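Long-range contacts in polyhedrin (Antheraea mylitta cypovirus 4, PDB 5A9C), which assembles into polyhedra, the microcrystalline occlusion bodies that probably shelter the virus particles, and is present here as a mutant lacking its base domain: residues 39-43 with 195-199; 89-95 with 149-154. All coordinates share one frame. Residues are numbered along the deposited sequence.

Contact 1: residues 39-43 with 195-199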
ATOM      1  N   ARG A  39      -9.822   9.861  11.179  1.00 17.73           N
ATOM      2  CA  ARG A  39      -9.229  10.827  10.272  1.00 16.76           C
ATOM      3  C   ARG A  39      -7.930  11.374  10.828  1.00 13.94           C
ATOM      4  O   ARG A  39      -7.903  11.975  11.903  1.00 16.43           O
ATOM      5  CB  ARG A  39     -10.204  11.969   9.981  1.00 18.77           C
ATOM      6  CG  ARG A  39      -9.794  12.837   8.799  1.00 17.73           C
ATOM      7  CD  ARG A  39     -10.936  13.739   8.376  1.00 19.55           C
ATOM      8  NE  ARG A  39     -10.669  14.402   7.104  1.00 18.56           N
ATOM      9  CZ  ARG A  39     -11.596  15.031   6.388  1.00 22.69           C
ATOM     10  NH1 ARG A  39     -12.851  15.074   6.818  1.00 22.03           N
ATOM     11  NH2 ARG A  39     -11.273  15.609   5.240  1.00 22.99           N
ATOM     12  N   VAL A  40      -6.852  11.150  10.089  1.00 15.81           N
ATOM     13  CA  VAL A  40      -5.549  11.677  10.463  1.00 17.08           C
ATOM     14  C   VAL A  40      -5.062  12.585   9.352  1.00 17.92           C
ATOM     15  O   VAL A  40      -5.113  12.224   8.176  1.00 18.46           O
ATOM     16  CB  VAL A  40      -4.529  10.551  10.705  1.00 12.13           C
ATOM     17  CG1 VAL A  40      -3.132  11.127  10.901  1.00 18.58           C
ATOM     18  CG2 VAL A  40      -4.932   9.731  11.914  1.00 13.43           C
ATOM     19  N   VAL A  41      -4.614  13.778   9.723  1.00 15.79           N
ATOM     20  CA  VAL A  41      -4.115  14.725   8.745  1.00 15.52           C
ATOM     21  C   VAL A  41      -2.733  15.221   9.132  1.00 11.99           C
ATOM     22  O   VAL A  41      -2.494  15.604  10.280  1.00 16.39           O
ATOM     23  CB  VAL A  41      -5.057  15.930   8.588  1.00 18.17           C
ATOM     24  CG1 VAL A  41      -4.561  16.843   7.474  1.00 15.27           C
ATOM     25  CG2 VAL A  41      -6.484  15.457   8.310  1.00 13.69           C
ATOM     26  N   VAL A  42      -1.824  15.204   8.164  1.00 14.70           N
ATOM     27  CA  VAL A  42      -0.495  15.758   8.348  1.00 15.60           C
ATOM     28  C   VAL A  42      -0.409  17.070   7.575  1.00 17.06           C
ATOM     29  O   VAL A  42      -0.436  17.077   6.342  1.00 19.22           O
ATOM     30  CB  VAL A  42       0.594  14.789   7.850  1.00 15.21           C
ATOM     31  CG1 VAL A  42       1.982  15.378   8.086  1.00 20.84           C
ATOM     32  CG2 VAL A  42       0.457  13.436   8.536  1.00 15.92           C
ATOM     33  N   PHE A  43      -0.328  18.179   8.303  1.00 17.31           N
ATOM     34  CA  PHE A  43      -0.246  19.500   7.690  1.00 15.27           C
ATOM     35  C   PHE A  43       1.208  19.934   7.611  1.00 20.32           C
ATOM     36  O   PHE A  43       1.835  20.163   8.641  1.00 18.33           O
ATOM     37  CB  PHE A  43      -0.994  20.536   8.534  1.00 18.46           C
ATOM     38  CG  PHE A  43      -2.476  20.329   8.604  1.00 19.55           C
ATOM     39  CD1 PHE A  43      -3.302  20.792   7.594  1.00 20.71           C
ATOM     40  CD2 PHE A  43      -3.052  19.709   9.704  1.00 18.37           C
ATOM     41  CE1 PHE A  43      -4.671  20.621   7.667  1.00 16.58           C
ATOM     42  CE2 PHE A  43      -4.419  19.536   9.783  1.00 17.06           C
ATOM     43  CZ  PHE A  43      -5.231  19.997   8.764  1.00 18.00           C
ATOM     44  N   ALA A 195     -14.008  20.486   8.246  1.00 18.92           N
ATOM     45  CA  ALA A 195     -13.762  19.046   8.214  1.00 21.38           C
ATOM     46  C   ALA A 195     -13.867  18.415   9.602  1.00 14.06           C
ATOM     47  O   ALA A 195     -13.755  17.194   9.749  1.00 17.66           O
ATOM     48  CB  ALA A 195     -12.396  18.752   7.599  1.00 21.20           C
ATOM     49  N   HIS A 196     -14.086  19.249  10.611  1.00 13.64           N
ATOM     50  CA  HIS A 196     -14.201  18.799  12.000  1.00 16.93           C
ATOM     51  C   HIS A 196     -12.967  18.022  12.443  1.00 15.38           C
ATOM     52  O   HIS A 196     -13.069  16.885  12.910  1.00 17.18           O
ATOM     53  CB  HIS A 196     -15.460  17.946  12.191  1.00 12.64           C
ATOM     54  CG  HIS A 196     -16.584  18.320  11.277  1.00 20.55           C
ATOM     55  ND1 HIS A 196     -17.231  19.536  11.351  1.00 16.09           N
ATOM     56  CD2 HIS A 196     -17.173  17.644  10.263  1.00 15.01           C
ATOM     57  CE1 HIS A 196     -18.169  19.592  10.423  1.00 23.14           C
ATOM     58  NE2 HIS A 196     -18.152  18.456   9.747  1.00 17.74           N
ATOM     59  N   ILE A 197     -11.797  18.638  12.288  1.00 18.92           N
ATOM     60  CA  ILE A 197     -10.542  18.007  12.691  1.00 21.50           C
ATOM     61  C   ILE A 197      -9.673  18.981  13.479  1.00 15.90           C
ATOM     62  O   ILE A 197      -9.725  20.188  13.262  1.00 17.83           O
ATOM     63  CB  ILE A 197      -9.740  17.497  11.478  1.00 15.63           C
ATOM     64  CG1 ILE A 197      -9.529  18.627  10.470  1.00 16.55           C
ATOM     65  CG2 ILE A 197     -10.434  16.292  10.838  1.00 17.36           C
ATOM     66  CD1 ILE A 197      -8.690  18.235   9.272  1.00 19.48           C
ATOM     67  N   ALA A 198      -8.871  18.453  14.394  1.00 17.53           N
ATOM     68  CA  ALA A 198      -8.003  19.293  15.205  1.00 20.07           C
ATOM     69  C   ALA A 198      -6.974  20.017  14.348  1.00 21.29           C
ATOM     70  O   ALA A 198      -6.438  19.452  13.394  1.00 18.65           O
ATOM     71  CB  ALA A 198      -7.303  18.463  16.269  1.00 16.35           C
ATOM     72  N   TYR A 199      -6.714  21.275  14.689  1.00 19.53           N
ATOM     73  CA  TYR A 199      -5.619  22.025  14.086  1.00 17.39           C
ATOM     74  C   TYR A 199      -5.073  23.034  15.090  1.00 20.33           C
ATOM     75  O   TYR A 199      -5.816  23.576  15.903  1.00 20.56           O
ATOM     76  CB  TYR A 199      -6.054  22.728  12.793  1.00 21.05           C
ATOM     77  CG  TYR A 199      -4.956  23.571  12.182  1.00 15.61           C
ATOM     78  CD1 TYR A 199      -3.860  22.980  11.562  1.00 18.27           C
ATOM     79  CD2 TYR A 199      -5.005  24.960  12.238  1.00 18.12           C
ATOM     80  CE1 TYR A 199      -2.846  23.755  11.009  1.00 13.74           C
ATOM     81  CE2 TYR A 199      -4.000  25.735  11.691  1.00 22.31           C
ATOM     82  CZ  TYR A 199      -2.925  25.131  11.081  1.00 16.19           C
ATOM     83  OH  TYR A 199      -1.924  25.915  10.541  1.00 22.77           O
TER

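Contact 2: residues 89-95 with 149-154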
ATOM      1  N   ASN A  89     -11.985   7.496  17.167  1.00 17.14           N
ATOM      2  CA  ASN A  89     -11.843   6.534  18.250  1.00 15.48           C
ATOM      3  C   ASN A  89     -10.459   5.893  18.241  1.00 17.61           C
ATOM      4  O   ASN A  89     -10.318   4.674  18.127  1.00 20.99           O
ATOM      5  CB  ASN A  89     -12.928   5.461  18.135  1.00 25.48           C
ATOM      6  CG  ASN A  89     -12.922   4.497  19.302  1.00 25.57           C
ATOM      7  OD1 ASN A  89     -12.482   4.833  20.399  1.00 21.09           O
ATOM      8  ND2 ASN A  89     -13.418   3.287  19.071  1.00 29.58           N
ATOM      9  N   ILE A  90      -9.435   6.730  18.360  1.00 15.92           N
ATOM     10  CA  ILE A  90      -8.059   6.267  18.296  1.00 17.57           C
ATOM     11  C   ILE A  90      -7.538   5.832  19.662  1.00 20.26           C
ATOM     12  O   ILE A  90      -7.833   6.458  20.679  1.00 25.32           O
ATOM     13  CB  ILE A  90      -7.142   7.354  17.703  1.00 17.98           C
ATOM     14  CG1 ILE A  90      -7.565   7.658  16.261  1.00 18.42           C
ATOM     15  CG2 ILE A  90      -5.680   6.924  17.765  1.00 16.19           C
ATOM     16  CD1 ILE A  90      -6.751   8.744  15.588  1.00 22.46           C
ATOM     17  N   ASP A  91      -6.776   4.743  19.669  1.00 23.48           N
ATOM     18  CA  ASP A  91      -6.091   4.275  20.867  1.00 20.65           C
ATOM     19  C   ASP A  91      -4.936   5.224  21.176  1.00 20.61           C
ATOM     20  O   ASP A  91      -3.876   5.148  20.555  1.00 20.48           O
ATOM     21  CB  ASP A  91      -5.579   2.849  20.642  1.00 17.42           C
ATOM     22  CG  ASP A  91      -4.772   2.319  21.813  1.00 29.27           C
ATOM     23  OD1 ASP A  91      -4.784   2.949  22.891  1.00 28.54           O
ATOM     24  OD2 ASP A  91      -4.131   1.259  21.652  1.00 41.48           O
ATOM     25  N   TRP A  92      -5.152   6.125  22.130  1.00 18.67           N
ATOM     26  CA  TRP A  92      -4.182   7.174  22.433  1.00 20.84           C
ATOM     27  C   TRP A  92      -2.930   6.655  23.135  1.00 24.50           C
ATOM     28  O   TRP A  92      -1.942   7.379  23.262  1.00 28.88           O
ATOM     29  CB  TRP A  92      -4.822   8.282  23.269  1.00 22.31           C
ATOM     30  CG  TRP A  92      -5.996   8.932  22.605  1.00 33.16           C
ATOM     31  CD1 TRP A  92      -7.261   9.043  23.104  1.00 30.82           C
ATOM     32  CD2 TRP A  92      -6.019   9.550  21.313  1.00 26.39           C
ATOM     33  NE1 TRP A  92      -8.068   9.698  22.207  1.00 32.87           N
ATOM     34  CE2 TRP A  92      -7.330  10.020  21.098  1.00 32.70           C
ATOM     35  CE3 TRP A  92      -5.057   9.758  20.319  1.00 18.66           C
ATOM     36  CZ2 TRP A  92      -7.706  10.682  19.929  1.00 22.84           C
ATOM     37  CZ3 TRP A  92      -5.431  10.415  19.160  1.00 19.49           C
ATOM     38  CH2 TRP A  92      -6.744  10.870  18.975  1.00 25.73           C
ATOM     39  N   THR A  93      -2.975   5.408  23.589  1.00 24.90           N
ATOM     40  CA  THR A  93      -1.817   4.810  24.246  1.00 24.53           C
ATOM     41  C   THR A  93      -0.827   4.254  23.225  1.00 37.26           C
ATOM     42  O   THR A  93       0.314   3.944  23.564  1.00 34.33           O
ATOM     43  CB  THR A  93      -2.225   3.698  25.226  1.00 25.91           C
ATOM     44  OG1 THR A  93      -2.759   2.584  24.501  1.00 32.64           O
ATOM     45  CG2 THR A  93      -3.266   4.212  26.209  1.00 34.86           C
ATOM     46  N   ARG A  94      -1.266   4.134  21.975  1.00 18.07           N
ATOM     47  CA  ARG A  94      -0.404   3.615  20.916  1.00 19.20           C
ATOM     48  C   ARG A  94      -0.204   4.593  19.758  1.00 16.94           C
ATOM     49  O   ARG A  94       0.645   4.373  18.896  1.00 23.13           O
ATOM     50  CB  ARG A  94      -0.929   2.271  20.397  1.00 22.73           C
ATOM     51  CG  ARG A  94      -0.777   1.127  21.390  1.00 25.73           C
ATOM     52  CD  ARG A  94      -1.253  -0.191  20.799  1.00 49.91           C
ATOM     53  NE  ARG A  94      -1.103  -1.298  21.741  1.00 45.66           N
ATOM     54  CZ  ARG A  94      -2.028  -1.656  22.625  1.00 65.22           C
ATOM     55  NH1 ARG A  94      -3.174  -0.991  22.693  1.00 36.74           N
ATOM     56  NH2 ARG A  94      -1.810  -2.677  23.442  1.00 55.70           N
ATOM     57  N   ALA A  95      -0.982   5.669  19.736  1.00 20.78           N
ATOM     58  CA  ALA A  95      -0.829   6.684  18.700  1.00 13.30           C
ATOM     59  C   ALA A  95       0.564   7.299  18.786  1.00 23.99           C
ATOM     60  O   ALA A  95       1.041   7.620  19.878  1.00 19.58           O
ATOM     61  CB  ALA A  95      -1.899   7.758  18.839  1.00 17.85           C
ATOM     62  N   LEU A 149       1.508   6.447  13.101  1.00 15.67           N
ATOM     63  CA  LEU A 149       0.702   5.267  13.388  1.00 14.77           C
ATOM     64  C   LEU A 149      -0.529   5.644  14.202  1.00 17.50           C
ATOM     65  O   LEU A 149      -0.426   6.300  15.236  1.00 16.50           O
ATOM     66  CB  LEU A 149       1.513   4.225  14.157  1.00 15.46           C
ATOM     67  CG  LEU A 149       0.691   3.049  14.695  1.00 21.15           C
ATOM     68  CD1 LEU A 149       0.105   2.232  13.557  1.00 25.79           C
ATOM     69  CD2 LEU A 149       1.529   2.167  15.605  1.00 32.51           C
ATOM     70  N   ALA A 150      -1.695   5.222  13.731  1.00 17.40           N
ATOM     71  CA  ALA A 150      -2.932   5.417  14.477  1.00 16.38           C
ATOM     72  C   ALA A 150      -3.797   4.169  14.362  1.00 20.73           C
ATOM     73  O   ALA A 150      -3.993   3.640  13.269  1.00 19.06           O
ATOM     74  CB  ALA A 150      -3.678   6.638  13.970  1.00 16.83           C
ATOM     75  N   THR A 151      -4.303   3.692  15.494  1.00 19.01           N
ATOM     76  CA  THR A 151      -5.115   2.482  15.507  1.00 22.73           C
ATOM     77  C   THR A 151      -6.417   2.690  16.267  1.00 17.48           C
ATOM     78  O   THR A 151      -6.474   3.465  17.223  1.00 21.82           O
ATOM     79  CB  THR A 151      -4.353   1.292  16.126  1.00 21.91           C
ATOM     80  OG1 THR A 151      -3.871   1.654  17.426  1.00 24.84           O
ATOM     81  CG2 THR A 151      -3.172   0.898  15.249  1.00 24.35           C
ATOM     82  N   ALA A 152      -7.461   1.991  15.829  1.00 17.47           N
ATOM     83  CA  ALA A 152      -8.762   2.062  16.478  1.00 24.61           C
ATOM     84  C   ALA A 152      -8.679   1.502  17.889  1.00 21.38           C
ATOM     85  O   ALA A 152      -8.042   0.474  18.122  1.00 24.70           O
ATOM     86  CB  ALA A 152      -9.798   1.301  15.668  1.00 22.28           C
ATOM     87  N   ARG A 153      -9.333   2.180  18.825  1.00 15.52           N
ATOM     88  CA  ARG A 153      -9.343   1.761  20.217  1.00 22.43           C
ATOM     89  C   ARG A 153     -10.040   0.412  20.379  1.00 38.93           C
ATOM     90  O   ARG A 153     -11.197   0.247  19.995  1.00 29.28           O
ATOM     91  CB  ARG A 153     -10.023   2.827  21.082  1.00 29.93           C
ATOM     92  CG  ARG A 153      -9.898   2.605  22.576  1.00 44.37           C
ATOM     93  CD  ARG A 153     -10.505   3.760  23.366  1.00 33.34           C
ATOM     94  NE  ARG A 153      -9.744   4.999  23.223  1.00 37.92           N
ATOM     95  CZ  ARG A 153     -10.120   6.033  22.474  1.00 50.76           C
ATOM     96  NH1 ARG A 153     -11.256   5.989  21.792  1.00 50.14           N
ATOM     97  NH2 ARG A 153      -9.361   7.116  22.410  1.00 63.02           N
ATOM     98  N   GLN A 154      -9.316  -0.549  20.941  1.00 44.78           N
ATOM     99  CA  GLN A 154      -9.833  -1.893  21.171  1.00 56.25           C
ATOM    100  C   GLN A 154     -11.213  -1.871  21.818  1.00 48.27           C
ATOM    101  O   GLN A 154     -11.410  -2.424  22.900  1.00 69.86           O
ATOM    102  CB  GLN A 154      -8.860  -2.696  22.039  1.00 76.93           C
ATOM    103  CG  GLN A 154      -8.339  -1.941  23.259  1.00 76.82           C
ATOM    104  CD  GLN A 154      -7.415  -0.793  22.887  1.00 63.86           C
ATOM    105  OE1 GLN A 154      -6.782  -0.807  21.830  1.00 61.71           O
ATOM    106  NE2 GLN A 154      -7.342   0.213  23.752  1.00 49.67           N
TER
HETATM  107  O   HOH W   1      -3.154   4.315  18.066  1.00 18.68           O
HETATM  108  O   HOH W   2      -6.970   5.128  24.528  1.00 37.75           O

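Contact 1: residues 39-43 with 195-199
The turn that leaves helix 185-195 packs by side chains against one face of strand 38-45. No hydrogen bond joins the two segments, and the nearest CA pairs, R39-I197 (7.7 Å) and F43-Y199 (8.7 Å), leave a side-chain layer between the backbones. A195 lays its CB over one face of the R39 guanidinium, 3.8 Å from R39 NH1, while the charge itself is met by a salt bridge to D55. H196, with positive phi, ends the helix in a Schellman motif and makes no contact with 39-43; the chain leaves the helix there and brings I197 toward the strand. This residue is the main wedge, covered over 75 Å²: its CG2 lies 3.6 Å from R39 CD, and its CD1 reaches V41 CG2 at 3.7 Å and F43 CZ at 3.9 Å. A198 contributes little here, its backbone being held by N87 and S85. Y199 then turns a ring edge to the face of F43, a T-shaped pair with centroids 5.1 Å apart and planes at 70°; the Y199 hydroxyl is hydrogen-bonded to E185. W110 of the second subunit packs on R39 and I197. All touching residues are buried: strand 38-45 runs between strands 51-58 and 81-87, and helix 185-195 adds V188 against both aromatic rings.

Contact 2: residues 89-95 with 149-154
An isolated beta bridge, followed by an Asx turn, fixes the loop 89-95 beside the end of strand 145-151. I90 and A152 form the bridge, CA atoms 4.6 Å apart, flanked by two near-linear hydrogen bonds: R153 N to N89 O (2.8 Å, 165°) and D91 N to T151 O (2.8 Å, 174°). The chain then turns, R94 N donating to D91 O at 3.1 Å. D91 OD1 accepts from T93 N at 3.1 Å, defining the Asx turn, and from T93 OG1 at 2.6 Å, while D91 OD2 makes a salt bridge with R94 NH1 at 2.7 Å. Water 1 bridges the two backbones, donating to D91 O (2.7 Å) and accepting from T151 N (2.9 Å); water 2 accepts from both W92 N (3.2 Å) and R153 NE (3.1 Å). I90 CD1 approaches A150 CB at 4.1 Å. The loop leads from strand 81-87 into strand 96-100, which pairs with strand 145-151, whose other neighbour is strand 61-66; I90 and A150 face strand 38-45.

How the contacts relate
Strand 38-45 links the two contacts, whose centres lie about 15 Å apart. In contact 1, R39, V41 and F43 point their CA-to-CB bonds toward 195-199, whereas V40 points away and meets contact 2: V40 CG2 lies 3.9 Å from A150 CB and 4.2 Å from I90 CD1. One strand of the six-stranded sheet therefore has the helix-end turn on one face and, on the other, A150 of the three-stranded sheet and I90 of the loop bridged to its strand 145-151. Contact 1 is mainly apolar and aromatic packing plus the R39 side chain; contact 2 is held chiefly by two backbone hydrogen bonds and two bridging waters. N87, hydrogen-bonded to R39 and A198, lies two residues before N89, where contact 2 begins.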